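Serine acetyltransferase (PDB 3F1X) probably transfers an acetyl group from acetyl-CoA to L-serine, as serine acetyltransferases of the left-handed beta-helix family do in cysteine biosynthesis. Local coordinates at residues L82-I87 and P107-A112; A89-G94 and G173-P178; L130-E135 and G200-I205; R250-E255 and A264-R269; G280-T285 and I294-N299. All coordinates share one frame; numbering follows the deposited sequence.

Interaction 1 (L82-I87 and P107-A112); sequences LLTEQI and PCRETA
Arg109 holds Glu85 with both terminal nitrogens on a single carboxylate oxygen. NH1 reaches Glu85 OE1 at 2.8 Å and NH2 reaches the same OE1 at 2.9 Å, a forked salt bridge rather than a pair of matched bonds. The fork is bent: NH2 meets OE1 on its syn side and close to the carboxylate plane, whereas NH1 comes to it from above that plane, with the two flat groups turned 39° from each other. Beside the bridge, the methyl of Thr84 lies against the aliphatic part of the arginine, CG2 to Arg109 CG 3.6 Å, the two side chains crossing at about a right angle. Deeper in, Ala112 sets its CB 3.4 Å from Thr84 O and 3.9 Å from Ile87 CG2, and its small size lets the backbones approach until the CA atoms of Thr84 and Ala112 are 5.2 Å apart. One shell out, Thr84 OG1 is hydrogen-bonded to Phe80 O, which fixes the rotation of the side chain and keeps CG2 turned to the arginine. Glu85 starts out pointing away from the other helix, and the bend at chi2 (65°) helps bring its carboxylate back to Arg109. Cys108 is the N-cap of the helix that carries Arg109 and Ala112. The contact thus joins the C-terminal part of helix 68-93 to the first turn of helix 109-120, ionic at the outer edge and apolar within. Further along the same helix pair Leu83 packs on Ala116 and Phe119, while Leu82 leans on helix 39-53, and Ile87 touches Val174 in the loop before helix 177-189.

Interaction 2 (A89-G94 and G173-P178); sequences AGLCFG and GVPLIP
Leu176 lays one methyl over a face of the Phe93 ring. Its CD2 stands 3.7 Å from the ring centroid and 26° off the normal, a CH-pi contact shifted toward the CG side of the ring, where CD2 to Phe93 CG is 3.4 Å. The Phe93 ring is swung toward the leucine with CG anti to the backbone N (chi1 -151°). Replacing Phe93 by an alanine would probably leave Leu176 CD2 without the ring face it rests on and open a gap beside His30, which meets the same ring edge-to-face. The segment 173-178 is the short link between two helices of the helical domain: Gly173 ends helix 155-171 in a Schellman motif, and Leu176 is the N-cap of helix 177-189. Within this link Pro175 presses its ring into the end of helix 68-93, CG lying 3.3 Å from Gly90 O and 3.4 Å from Gly94 O, while its CD meets Leu91 CD2 at 3.9 Å. Gly90 makes room for this, since a CB there would collide with Pro175 O; instead its CA makes a CA-H...O contact of 3.5 Å with Pro175 O. Ile177 brings CG1 up to the same glycine. Gly148 and Glu149 of a second subunit pack on Phe93 and Leu176, respectively.

Interaction 3 (L130-E135 and G200-I205); sequences LATDVE and GHHFTI
His202 and Phe203 present consecutive backbone N-H groups to the side chains of Thr132 and Asp133. His202 N bonds Thr132 OG1 at 3.0 Å and nearly straight (169°), and Phe203 N bonds Asp133 OD1, also at 3.0 Å, on the anti side of the carboxylate. Neither side chain rests on this contact alone: Thr132 OG1 is also hydrogen-bonded to Ile129 O, and Asp133 OD2 forms a salt bridge with Arg164 NE. Arg164 additionally bonds Gly200 O through NH2, so one arginine steadies both the aspartate and the loop it holds. A water donates to Asp133 O at 2.8 Å and to Phe203 O, linking the two backbones further along. Outside these bonds, the imidazole of His202 lies across Thr132, whose CB sits over the ring centre at 3.4 Å, only 9° off the normal. His202 CA adds a CA-H...O contact of 3.5 Å with Thr132 O. The contact ties helix 123-139 to the turn between strands 198-199 and 204-206, early in the parallel beta-helix. Helix 155-171 flanks it, with Ile160 touching Asp133 and Phe203, while Gly200, His201 and Thr204 make backbone hydrogen bonds to the following coil at residues 219-225.

Interaction 4 (R250-E255 and A264-R269); sequences RHPILE and ATILGR
Pro252 and Ile266 make the apolar part of this contact. Pro252 CG lies 3.6 Å from Ile266 CG2, with the proline CB close by that same methyl; CG2 is carried there anti to the backbone N. Farther along, Leu254 CD1 meets the other branch of Ile266, at CD1, at a looser 4.4 Å. These side chains belong to the interior of the left-handed parallel beta-helix, where strands 253-254 and 265-267 lie on different faces of the triangular prism; Ile272 and Leu231 also touch Ile266. Most of the remaining contacts set carbonyl oxygens against carbon. Pro252 CG is 3.3 Å from Ile266 O, and Gly268 O lies 3.3 Å from the carbonyl carbon of His251. Gly268 CA makes a CA-H...O contact of 3.5 Å with Arg250 O, its angle at the hydrogen being 130°. The positive phi of Gly268 (88°) would jam a side chain against the carbonyl of Leu267, which favours glycine at this turn. Gly268 O also comes near Pro252 N, which has no hydrogen to give. No hydrogen bond crosses between the segments, and Arg250 O is buried without a polar partner: cohesion here comes from hydrocarbon packing and weak CH...O contacts, while the backbone bonds of Pro252 and Leu254 run to Ile218 in the neighbouring coil.

Interaction 5 (G280-T285 and I294-N299); sequences GNIWVT and IVQRKN
Ile282 supplies the apolar side of the contact, each of its two branches meeting a different residue. Its CG2 touches the start of Gln296, 3.4 Å from CB and equally close to CA, the two side chains sliding past each other in opposite directions. The longer branch, with CG1 lying between the backbone N and the carbonyl carbon (chi1 56°), ends at CD1, which is 4.0 Å from Ile294 CG2 and 3.6 Å from Ile294 O. An alanine in place of Ile282 would probably open a gap between the segments, with the loss of CG2 against Gln296 and of CD1 against Ile294. The polar side is carried by water: one molecule donates to Gly280 O at 2.8 Å and accepts from Gln296 N at 2.9 Å, so the two backbones are joined through it without a clear direct bond. The Gln296 chain is extended, with CG anti to the backbone N (chi1 -171°), and brings its end near Asn281. The side chain of Gln296 packs on Gln296 of the second subunit and on Asn281 of a third, so the contact lies where three copies meet. In the fold it unites the last coil of the beta-helix with the tail that leaves it: strand 283-284 lies beside 265-267, through backbone bonds of Ile282 and Val284 to Thr265, while Ile294 at the end of strand 293-294 bonds to Thr277 in the neighbouring strand 277-278.

In the fold
Interaction 1 is a buried contact, while interactions 2 to 5 are partly buried. Interactions 1 and 2 share helix 68-93 and touch, Pro107 packing on Leu91; the first has an ionic rim, the second is apolar and bordered by a second subunit. Interaction 3, its centre about 30 Å from that of interaction 1, joins the helical domain to the beta-helix and is held chiefly by hydrogen bonds to the backbone. Interactions 4 and 5 belong to the beta-helix itself and meet where Leu267 packs on Trp283. Both have isoleucine at their centre, and neither has a clear direct hydrogen bond across its segments; interaction 5 adds a bridging water, and both touch the second subunit.

Interaction 1 (L82-I87 and P107-A112)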
# COMPACT_ATOMS: atom_id res chain seq x y z
N LEU A 82 3.93 19.76 -1.85
CA LEU A 82 5.07 18.86 -1.96
C LEU A 82 6.35 19.59 -2.34
O LEU A 82 7.40 19.40 -1.72
CB LEU A 82 4.78 17.77 -3.00
CG LEU A 82 4.48 16.32 -2.59
CD1 LEU A 82 3.78 16.25 -1.26
CD2 LEU A 82 3.66 15.65 -3.68
N LEU A 83 6.27 20.43 -3.37
CA LEU A 83 7.44 21.16 -3.84
C LEU A 83 7.99 22.14 -2.81
O LEU A 83 9.20 22.37 -2.77
CB LEU A 83 7.13 21.90 -5.15
CG LEU A 83 8.30 22.64 -5.81
CD1 LEU A 83 9.43 21.66 -6.15
CD2 LEU A 83 7.80 23.31 -7.07
N THR A 84 7.12 22.73 -2.00
CA THR A 84 7.59 23.67 -0.98
C THR A 84 8.53 22.94 -0.02
O THR A 84 9.62 23.41 0.28
CB THR A 84 6.40 24.27 -0.18
OG1 THR A 84 5.58 25.06 -1.05
CG2 THR A 84 6.91 25.14 0.96
N GLU A 85 8.10 21.77 0.45
CA GLU A 85 8.89 20.99 1.39
C GLU A 85 10.23 20.53 0.81
O GLU A 85 11.25 20.57 1.50
CB GLU A 85 8.10 19.77 1.85
CG GLU A 85 8.72 19.00 3.01
CD GLU A 85 8.78 19.82 4.28
OE1 GLU A 85 7.79 20.53 4.58
OE2 GLU A 85 9.80 19.75 4.99
N GLN A 86 10.25 20.10 -0.45
CA GLN A 86 11.48 19.61 -1.05
C GLN A 86 12.46 20.74 -1.32
O GLN A 86 13.67 20.57 -1.20
CB GLN A 86 11.18 18.83 -2.32
CG GLN A 86 10.48 17.52 -2.06
CD GLN A 86 11.18 16.71 -0.98
OE1 GLN A 86 10.62 16.45 0.09
NE2 GLN A 86 12.41 16.30 -1.26
N ILE A 87 11.93 21.89 -1.71
CA ILE A 87 12.78 23.03 -1.96
C ILE A 87 13.39 23.43 -0.61
O ILE A 87 14.57 23.78 -0.53
CB ILE A 87 11.98 24.21 -2.57
CG1 ILE A 87 11.60 23.87 -4.02
CG2 ILE A 87 12.80 25.48 -2.50
CD1 ILE A 87 10.76 24.91 -4.72
N PRO A 107 16.90 28.65 6.14
CA PRO A 107 15.77 28.34 5.27
C PRO A 107 14.41 28.23 5.93
O PRO A 107 14.10 27.24 6.60
CB PRO A 107 16.22 27.05 4.61
CG PRO A 107 17.64 27.37 4.31
CD PRO A 107 18.14 28.08 5.58
N CYS A 108 13.59 29.26 5.75
CA CYS A 108 12.25 29.27 6.30
C CYS A 108 11.33 28.85 5.16
O CYS A 108 11.59 29.16 3.99
CB CYS A 108 11.88 30.67 6.80
SG CYS A 108 12.13 31.98 5.59
N ARG A 109 10.27 28.13 5.49
CA ARG A 109 9.32 27.65 4.50
C ARG A 109 8.83 28.81 3.63
O ARG A 109 8.48 28.63 2.47
CB ARG A 109 8.14 26.99 5.20
CG ARG A 109 7.07 26.43 4.27
CD ARG A 109 6.04 25.69 5.09
NE ARG A 109 6.68 24.72 5.96
CZ ARG A 109 7.23 23.58 5.54
NH1 ARG A 109 7.20 23.27 4.25
NH2 ARG A 109 7.81 22.77 6.41
N GLU A 110 8.79 29.99 4.23
CA GLU A 110 8.35 31.20 3.55
C GLU A 110 9.12 31.39 2.24
O GLU A 110 8.55 31.69 1.20
CB GLU A 110 8.58 32.40 4.47
CG GLU A 110 8.34 33.76 3.84
CD GLU A 110 8.77 34.89 4.77
OE1 GLU A 110 8.77 36.06 4.32
OE2 GLU A 110 9.10 34.61 5.94
N THR A 111 10.44 31.20 2.31
CA THR A 111 11.29 31.34 1.14
C THR A 111 11.01 30.22 0.14
O THR A 111 10.91 30.45 -1.06
CB THR A 111 12.78 31.28 1.53
OG1 THR A 111 13.04 32.20 2.59
CG2 THR A 111 13.66 31.61 0.34
N ALA A 112 10.88 29.00 0.66
CA ALA A 112 10.63 27.83 -0.17
C ALA A 112 9.26 27.86 -0.84
O ALA A 112 9.12 27.44 -1.98
CB ALA A 112 10.77 26.56 0.66

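Interaction 2 (A89-G94 and G173-P178)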
# COMPACT_ATOMS: atom_id res chain seq x y z
N ALA A 89 14.07 21.43 1.81
CA ALA A 89 15.10 20.44 2.09
C ALA A 89 16.38 20.77 1.32
O ALA A 89 17.49 20.63 1.85
CB ALA A 89 14.61 19.04 1.74
N GLY A 90 16.23 21.20 0.08
CA GLY A 90 17.37 21.55 -0.74
C GLY A 90 18.15 22.72 -0.16
O GLY A 90 19.37 22.66 -0.04
N LEU A 91 17.44 23.78 0.19
CA LEU A 91 18.07 24.95 0.77
C LEU A 91 18.82 24.57 2.05
O LEU A 91 19.93 25.04 2.28
CB LEU A 91 17.03 26.02 1.08
CG LEU A 91 16.36 26.70 -0.12
CD1 LEU A 91 15.12 27.45 0.34
CD2 LEU A 91 17.35 27.63 -0.79
N CYS A 92 18.22 23.71 2.86
CA CYS A 92 18.83 23.28 4.12
C CYS A 92 20.06 22.40 3.92
O CYS A 92 21.00 22.46 4.71
CB CYS A 92 17.81 22.51 4.98
SG CYS A 92 16.53 23.54 5.75
N PHE A 93 20.04 21.57 2.88
CA PHE A 93 21.15 20.67 2.60
C PHE A 93 22.44 21.45 2.35
O PHE A 93 23.34 21.47 3.19
CB PHE A 93 20.83 19.81 1.38
CG PHE A 93 21.50 18.47 1.40
CD1 PHE A 93 20.96 17.42 2.13
CD2 PHE A 93 22.69 18.26 0.70
CE1 PHE A 93 21.58 16.17 2.16
CE2 PHE A 93 23.33 17.02 0.71
CZ PHE A 93 22.77 15.97 1.45
N GLY A 94 22.54 22.08 1.19
CA GLY A 94 23.72 22.86 0.86
C GLY A 94 23.36 24.20 0.26
O GLY A 94 22.22 24.43 -0.12
N GLY A 173 17.40 29.05 -8.44
CA GLY A 173 18.32 28.95 -7.33
C GLY A 173 18.06 27.85 -6.31
O GLY A 173 18.52 27.95 -5.17
N VAL A 174 17.33 26.81 -6.69
CA VAL A 174 17.07 25.72 -5.77
C VAL A 174 18.22 24.72 -5.84
O VAL A 174 18.44 24.08 -6.87
CB VAL A 174 15.76 24.97 -6.11
CG1 VAL A 174 15.53 23.84 -5.11
CG2 VAL A 174 14.59 25.94 -6.10
N PRO A 175 18.98 24.58 -4.75
CA PRO A 175 20.10 23.63 -4.78
C PRO A 175 19.72 22.17 -4.58
O PRO A 175 18.65 21.86 -4.03
CB PRO A 175 21.01 24.15 -3.68
CG PRO A 175 20.03 24.61 -2.65
CD PRO A 175 18.93 25.29 -3.46
N LEU A 176 20.59 21.27 -5.04
CA LEU A 176 20.40 19.83 -4.89
C LEU A 176 19.21 19.20 -5.61
O LEU A 176 19.36 18.26 -6.38
CB LEU A 176 20.33 19.49 -3.40
CG LEU A 176 20.44 18.01 -3.02
CD1 LEU A 176 21.88 17.54 -3.22
CD2 LEU A 176 20.03 17.83 -1.55
N ILE A 177 18.01 19.71 -5.35
CA ILE A 177 16.82 19.18 -5.97
C ILE A 177 16.89 18.98 -7.49
O ILE A 177 16.41 17.97 -8.00
CB ILE A 177 15.59 20.04 -5.63
CG1 ILE A 177 15.39 20.06 -4.11
CG2 ILE A 177 14.35 19.49 -6.29
CD1 ILE A 177 15.30 18.67 -3.48
N PRO A 178 17.49 19.93 -8.24
CA PRO A 178 17.56 19.74 -9.70
C PRO A 178 18.30 18.47 -10.14
O PRO A 178 17.84 17.74 -11.01
CB PRO A 178 18.27 21.01 -10.18
CG PRO A 178 17.86 22.04 -9.14
CD PRO A 178 18.01 21.25 -7.85

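Interaction 3 (L130-E135 and G200-I205)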
# COMPACT_ATOMS: atom_id res chain seq x y z
N LEU A 130 7.93 22.01 -24.16
CA LEU A 130 7.82 20.57 -24.29
C LEU A 130 6.96 20.20 -25.49
O LEU A 130 7.21 19.20 -26.13
CB LEU A 130 7.25 19.96 -23.00
CG LEU A 130 8.22 20.10 -21.83
CD1 LEU A 130 7.55 19.69 -20.53
CD2 LEU A 130 9.44 19.23 -22.10
N ALA A 131 5.97 21.03 -25.80
CA ALA A 131 5.11 20.77 -26.95
C ALA A 131 5.96 20.69 -28.22
O ALA A 131 5.70 19.86 -29.09
CB ALA A 131 4.04 21.87 -27.08
N THR A 132 6.98 21.54 -28.33
CA THR A 132 7.83 21.51 -29.52
C THR A 132 8.70 20.26 -29.53
O THR A 132 9.03 19.73 -30.59
CB THR A 132 8.74 22.77 -29.62
OG1 THR A 132 9.74 22.73 -28.60
CG2 THR A 132 7.89 24.03 -29.47
N ASP A 133 9.07 19.78 -28.34
CA ASP A 133 9.89 18.57 -28.23
C ASP A 133 9.07 17.37 -28.69
O ASP A 133 9.58 16.48 -29.37
CB ASP A 133 10.36 18.33 -26.79
CG ASP A 133 11.18 19.48 -26.24
OD1 ASP A 133 11.97 20.07 -27.00
OD2 ASP A 133 11.05 19.77 -25.04
N VAL A 134 7.80 17.33 -28.30
CA VAL A 134 6.93 16.23 -28.71
C VAL A 134 6.74 16.25 -30.23
O VAL A 134 6.72 15.20 -30.88
CB VAL A 134 5.54 16.32 -28.05
CG1 VAL A 134 4.62 15.27 -28.65
CG2 VAL A 134 5.66 16.10 -26.54
N GLU A 135 6.58 17.45 -30.79
CA GLU A 135 6.40 17.59 -32.23
C GLU A 135 7.63 17.10 -32.98
O GLU A 135 7.52 16.42 -34.00
CB GLU A 135 6.15 19.06 -32.59
CG GLU A 135 4.78 19.56 -32.20
CD GLU A 135 4.69 21.07 -32.26
OE1 GLU A 135 5.06 21.65 -33.30
OE2 GLU A 135 4.24 21.68 -31.26
N GLY A 200 17.89 23.97 -26.56
CA GLY A 200 16.89 24.66 -27.35
C GLY A 200 15.59 23.93 -27.61
O GLY A 200 15.37 22.81 -27.15
N HIS A 201 14.71 24.58 -28.37
CA HIS A 201 13.41 24.02 -28.69
C HIS A 201 13.51 22.86 -29.68
O HIS A 201 14.57 22.59 -30.24
CB HIS A 201 12.50 25.11 -29.27
CG HIS A 201 12.06 26.13 -28.26
ND1 HIS A 201 12.86 26.53 -27.21
CD2 HIS A 201 10.92 26.85 -28.16
CE1 HIS A 201 12.23 27.45 -26.50
NE2 HIS A 201 11.05 27.66 -27.06
N HIS A 202 12.39 22.17 -29.87
CA HIS A 202 12.32 21.04 -30.79
C HIS A 202 13.51 20.10 -30.59
O HIS A 202 14.18 19.72 -31.55
CB HIS A 202 12.28 21.55 -32.23
CG HIS A 202 11.10 22.41 -32.53
ND1 HIS A 202 11.02 23.74 -32.17
CD2 HIS A 202 9.91 22.11 -33.11
CE1 HIS A 202 9.84 24.22 -32.51
NE2 HIS A 202 9.15 23.26 -33.09
N PHE A 203 13.78 19.74 -29.35
CA PHE A 203 14.88 18.84 -29.05
C PHE A 203 14.33 17.42 -29.02
O PHE A 203 13.23 17.19 -28.53
CB PHE A 203 15.48 19.20 -27.69
CG PHE A 203 16.60 18.29 -27.27
CD1 PHE A 203 17.77 18.21 -28.04
CD2 PHE A 203 16.50 17.52 -26.12
CE1 PHE A 203 18.83 17.37 -27.65
CE2 PHE A 203 17.56 16.68 -25.72
CZ PHE A 203 18.72 16.60 -26.49
N THR A 204 15.08 16.47 -29.54
CA THR A 204 14.61 15.10 -29.52
C THR A 204 15.76 14.13 -29.30
O THR A 204 16.89 14.37 -29.72
CB THR A 204 13.87 14.75 -30.84
OG1 THR A 204 13.21 13.49 -30.68
CG2 THR A 204 14.84 14.66 -31.98
N ILE A 205 15.46 13.05 -28.59
CA ILE A 205 16.43 12.00 -28.31
C ILE A 205 15.77 10.71 -28.76
O ILE A 205 14.71 10.35 -28.26
CB ILE A 205 16.75 11.92 -26.80
CG1 ILE A 205 17.50 13.19 -26.36
CG2 ILE A 205 17.57 10.68 -26.52
CD1 ILE A 205 17.73 13.30 -24.86
O HOH W 1 11.34 14.98 -27.74

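Interaction 4 (R250-E255 and A264-R269)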
# COMPACT_ATOMS: atom_id res chain seq x y z
N ARG A 250 33.57 24.01 -20.74
CA ARG A 250 34.39 22.90 -21.19
C ARG A 250 33.57 21.79 -21.83
O ARG A 250 34.06 20.67 -22.02
CB ARG A 250 35.23 22.35 -20.04
CG ARG A 250 34.51 22.22 -18.70
CD ARG A 250 35.47 21.69 -17.65
NE ARG A 250 34.95 21.77 -16.29
CZ ARG A 250 34.67 22.90 -15.65
NH1 ARG A 250 34.85 24.07 -16.26
NH2 ARG A 250 34.22 22.87 -14.41
N HIS A 251 32.33 22.10 -22.16
CA HIS A 251 31.43 21.14 -22.80
C HIS A 251 31.08 21.62 -24.21
O HIS A 251 31.11 22.83 -24.50
CB HIS A 251 30.17 20.96 -21.95
CG HIS A 251 30.40 20.11 -20.73
ND1 HIS A 251 30.63 18.75 -20.80
CD2 HIS A 251 30.48 20.44 -19.42
CE1 HIS A 251 30.84 18.28 -19.59
NE2 HIS A 251 30.75 19.28 -18.73
N PRO A 252 30.73 20.69 -25.10
CA PRO A 252 30.39 21.01 -26.50
C PRO A 252 29.23 21.95 -26.74
O PRO A 252 28.36 22.15 -25.89
CB PRO A 252 30.11 19.63 -27.11
CG PRO A 252 30.89 18.68 -26.23
CD PRO A 252 30.61 19.24 -24.87
N ILE A 253 29.24 22.52 -27.94
CA ILE A 253 28.20 23.41 -28.40
C ILE A 253 27.68 22.81 -29.70
O ILE A 253 28.44 22.61 -30.64
CB ILE A 253 28.74 24.81 -28.72
CG1 ILE A 253 29.35 25.45 -27.47
CG2 ILE A 253 27.62 25.66 -29.28
CD1 ILE A 253 29.92 26.83 -27.73
N LEU A 254 26.39 22.50 -29.74
CA LEU A 254 25.79 21.97 -30.96
C LEU A 254 24.86 23.04 -31.48
O LEU A 254 23.94 23.46 -30.78
CB LEU A 254 25.00 20.69 -30.68
CG LEU A 254 25.75 19.35 -30.68
CD1 LEU A 254 26.83 19.37 -29.62
CD2 LEU A 254 24.75 18.20 -30.44
N GLU A 255 25.09 23.49 -32.71
CA GLU A 255 24.24 24.51 -33.31
C GLU A 255 22.94 23.85 -33.81
O GLU A 255 22.76 22.64 -33.68
CB GLU A 255 24.97 25.20 -34.46
CG GLU A 255 26.33 25.77 -34.06
CD GLU A 255 26.92 26.73 -35.09
OE1 GLU A 255 26.76 26.50 -36.31
OE2 GLU A 255 27.58 27.71 -34.68
N ALA A 264 28.29 8.11 -30.44
CA ALA A 264 29.35 9.07 -30.71
C ALA A 264 29.70 9.88 -29.46
O ALA A 264 28.82 10.22 -28.67
CB ALA A 264 28.96 10.01 -31.84
N THR A 265 30.98 10.18 -29.30
CA THR A 265 31.45 10.94 -28.15
C THR A 265 31.99 12.30 -28.61
O THR A 265 32.89 12.36 -29.44
CB THR A 265 32.58 10.21 -27.39
OG1 THR A 265 32.18 8.88 -27.06
CG2 THR A 265 32.94 10.97 -26.11
N ILE A 266 31.42 13.38 -28.09
CA ILE A 266 31.88 14.73 -28.44
C ILE A 266 32.41 15.36 -27.15
O ILE A 266 31.66 15.50 -26.19
CB ILE A 266 30.73 15.59 -28.98
CG1 ILE A 266 30.08 14.90 -30.19
CG2 ILE A 266 31.26 16.95 -29.40
CD1 ILE A 266 28.80 15.55 -30.66
N LEU A 267 33.68 15.73 -27.12
CA LEU A 267 34.19 16.32 -25.88
C LEU A 267 35.07 17.55 -26.00
O LEU A 267 35.78 17.74 -26.99
CB LEU A 267 34.94 15.26 -25.06
CG LEU A 267 36.27 14.76 -25.61
CD1 LEU A 267 37.05 14.10 -24.49
CD2 LEU A 267 36.03 13.79 -26.76
N GLY A 268 35.02 18.37 -24.96
CA GLY A 268 35.82 19.58 -24.90
C GLY A 268 35.20 20.81 -25.53
O GLY A 268 33.98 20.92 -25.65
N ARG A 269 36.06 21.75 -25.91
CA ARG A 269 35.65 22.99 -26.54
C ARG A 269 35.41 22.68 -28.01
O ARG A 269 36.17 23.09 -28.88
CB ARG A 269 36.75 24.05 -26.42
CG ARG A 269 36.39 25.40 -27.01
CD ARG A 269 37.63 26.22 -27.30
NE ARG A 269 38.48 25.58 -28.30
CZ ARG A 269 38.13 25.39 -29.57
NH1 ARG A 269 36.95 25.80 -30.00
NH2 ARG A 269 38.97 24.79 -30.40

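Interaction 5 (G280-T285 and I294-N299)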
# COMPACT_ATOMS: atom_id res chain seq x y z
N GLY A 280 28.01 7.68 -36.07
CA GLY A 280 28.15 6.99 -34.80
C GLY A 280 29.50 6.35 -34.55
O GLY A 280 30.34 6.23 -35.45
N ASN A 281 29.71 5.95 -33.30
CA ASN A 281 30.93 5.26 -32.88
C ASN A 281 32.24 6.01 -33.07
O ASN A 281 33.29 5.39 -33.22
CB ASN A 281 31.02 3.92 -33.60
CG ASN A 281 29.82 3.04 -33.33
OD1 ASN A 281 29.66 2.50 -32.24
ND2 ASN A 281 28.95 2.92 -34.33
N ILE A 282 32.20 7.34 -33.06
CA ILE A 282 33.42 8.10 -33.22
C ILE A 282 33.72 9.05 -32.07
O ILE A 282 32.82 9.63 -31.46
CB ILE A 282 33.43 8.90 -34.55
CG1 ILE A 282 32.21 9.80 -34.63
CG2 ILE A 282 33.46 7.94 -35.73
CD1 ILE A 282 32.26 10.74 -35.83
N TRP A 283 35.01 9.19 -31.80
CA TRP A 283 35.55 10.04 -30.75
C TRP A 283 35.84 11.37 -31.43
O TRP A 283 36.81 11.50 -32.17
CB TRP A 283 36.83 9.36 -30.23
CG TRP A 283 37.63 10.08 -29.19
CD1 TRP A 283 38.83 10.72 -29.39
CD2 TRP A 283 37.37 10.14 -27.78
NE1 TRP A 283 39.33 11.15 -28.18
CE2 TRP A 283 38.46 10.82 -27.19
CE3 TRP A 283 36.33 9.68 -26.97
CZ2 TRP A 283 38.53 11.04 -25.81
CZ3 TRP A 283 36.40 9.91 -25.59
CH2 TRP A 283 37.50 10.59 -25.03
N VAL A 284 34.98 12.36 -31.18
CA VAL A 284 35.11 13.68 -31.79
C VAL A 284 35.73 14.70 -30.84
O VAL A 284 35.14 15.04 -29.82
CB VAL A 284 33.74 14.21 -32.25
CG1 VAL A 284 33.90 15.51 -33.03
CG2 VAL A 284 33.06 13.16 -33.10
N THR A 285 36.91 15.20 -31.20
CA THR A 285 37.60 16.17 -30.36
C THR A 285 37.93 17.46 -31.09
O THR A 285 38.62 18.33 -30.56
CB THR A 285 38.90 15.56 -29.79
OG1 THR A 285 39.84 15.34 -30.85
CG2 THR A 285 38.62 14.23 -29.09
N ILE A 294 30.72 13.76 -40.75
CA ILE A 294 31.94 13.09 -40.30
C ILE A 294 31.58 11.68 -39.86
O ILE A 294 30.71 11.48 -39.02
CB ILE A 294 32.61 13.87 -39.14
CG1 ILE A 294 33.88 13.14 -38.68
CG2 ILE A 294 31.64 14.03 -37.99
CD1 ILE A 294 34.72 13.95 -37.71
N VAL A 295 32.25 10.70 -40.46
CA VAL A 295 31.99 9.29 -40.15
C VAL A 295 33.26 8.51 -39.83
O VAL A 295 34.37 8.93 -40.17
CB VAL A 295 31.29 8.59 -41.34
CG1 VAL A 295 29.93 9.23 -41.58
CG2 VAL A 295 32.15 8.68 -42.59
N GLN A 296 33.08 7.37 -39.17
CA GLN A 296 34.19 6.52 -38.78
C GLN A 296 34.95 6.01 -40.01
O GLN A 296 34.36 5.77 -41.06
CB GLN A 296 33.68 5.33 -37.97
CG GLN A 296 34.76 4.47 -37.34
CD GLN A 296 34.20 3.28 -36.59
OE1 GLN A 296 34.39 3.14 -35.37
NE2 GLN A 296 33.51 2.41 -37.31
N ARG A 297 36.26 5.84 -39.86
CA ARG A 297 37.10 5.34 -40.94
C ARG A 297 36.63 3.93 -41.29
O ARG A 297 36.07 3.22 -40.44
CB ARG A 297 38.57 5.32 -40.50
CG ARG A 297 39.56 5.58 -41.62
CD ARG A 297 40.97 5.81 -41.09
NE ARG A 297 41.88 6.23 -42.15
CZ ARG A 297 42.22 5.48 -43.19
NH1 ARG A 297 41.74 4.25 -43.31
NH2 ARG A 297 43.04 5.96 -44.12
N LYS A 298 36.85 3.51 -42.53
CA LYS A 298 36.43 2.19 -43.00
C LYS A 298 37.08 1.03 -42.25
O LYS A 298 38.20 1.15 -41.74
CB LYS A 298 36.72 2.05 -44.50
CG LYS A 298 35.64 1.31 -45.27
CD LYS A 298 34.37 2.16 -45.37
CE LYS A 298 33.31 1.48 -46.22
NZ LYS A 298 32.10 2.34 -46.40
N ASN A 299 36.37 -0.09 -42.18
CA ASN A 299 36.86 -1.28 -41.49
C ASN A 299 37.14 -2.46 -42.43
O ASN A 299 36.43 -2.66 -43.41
CB ASN A 299 35.83 -1.72 -40.43
CG ASN A 299 35.59 -0.66 -39.37
OD1 ASN A 299 36.51 -0.28 -38.64
ND2 ASN A 299 34.36 -0.18 -39.29
O HOH W 2 30.37 7.00 -38.13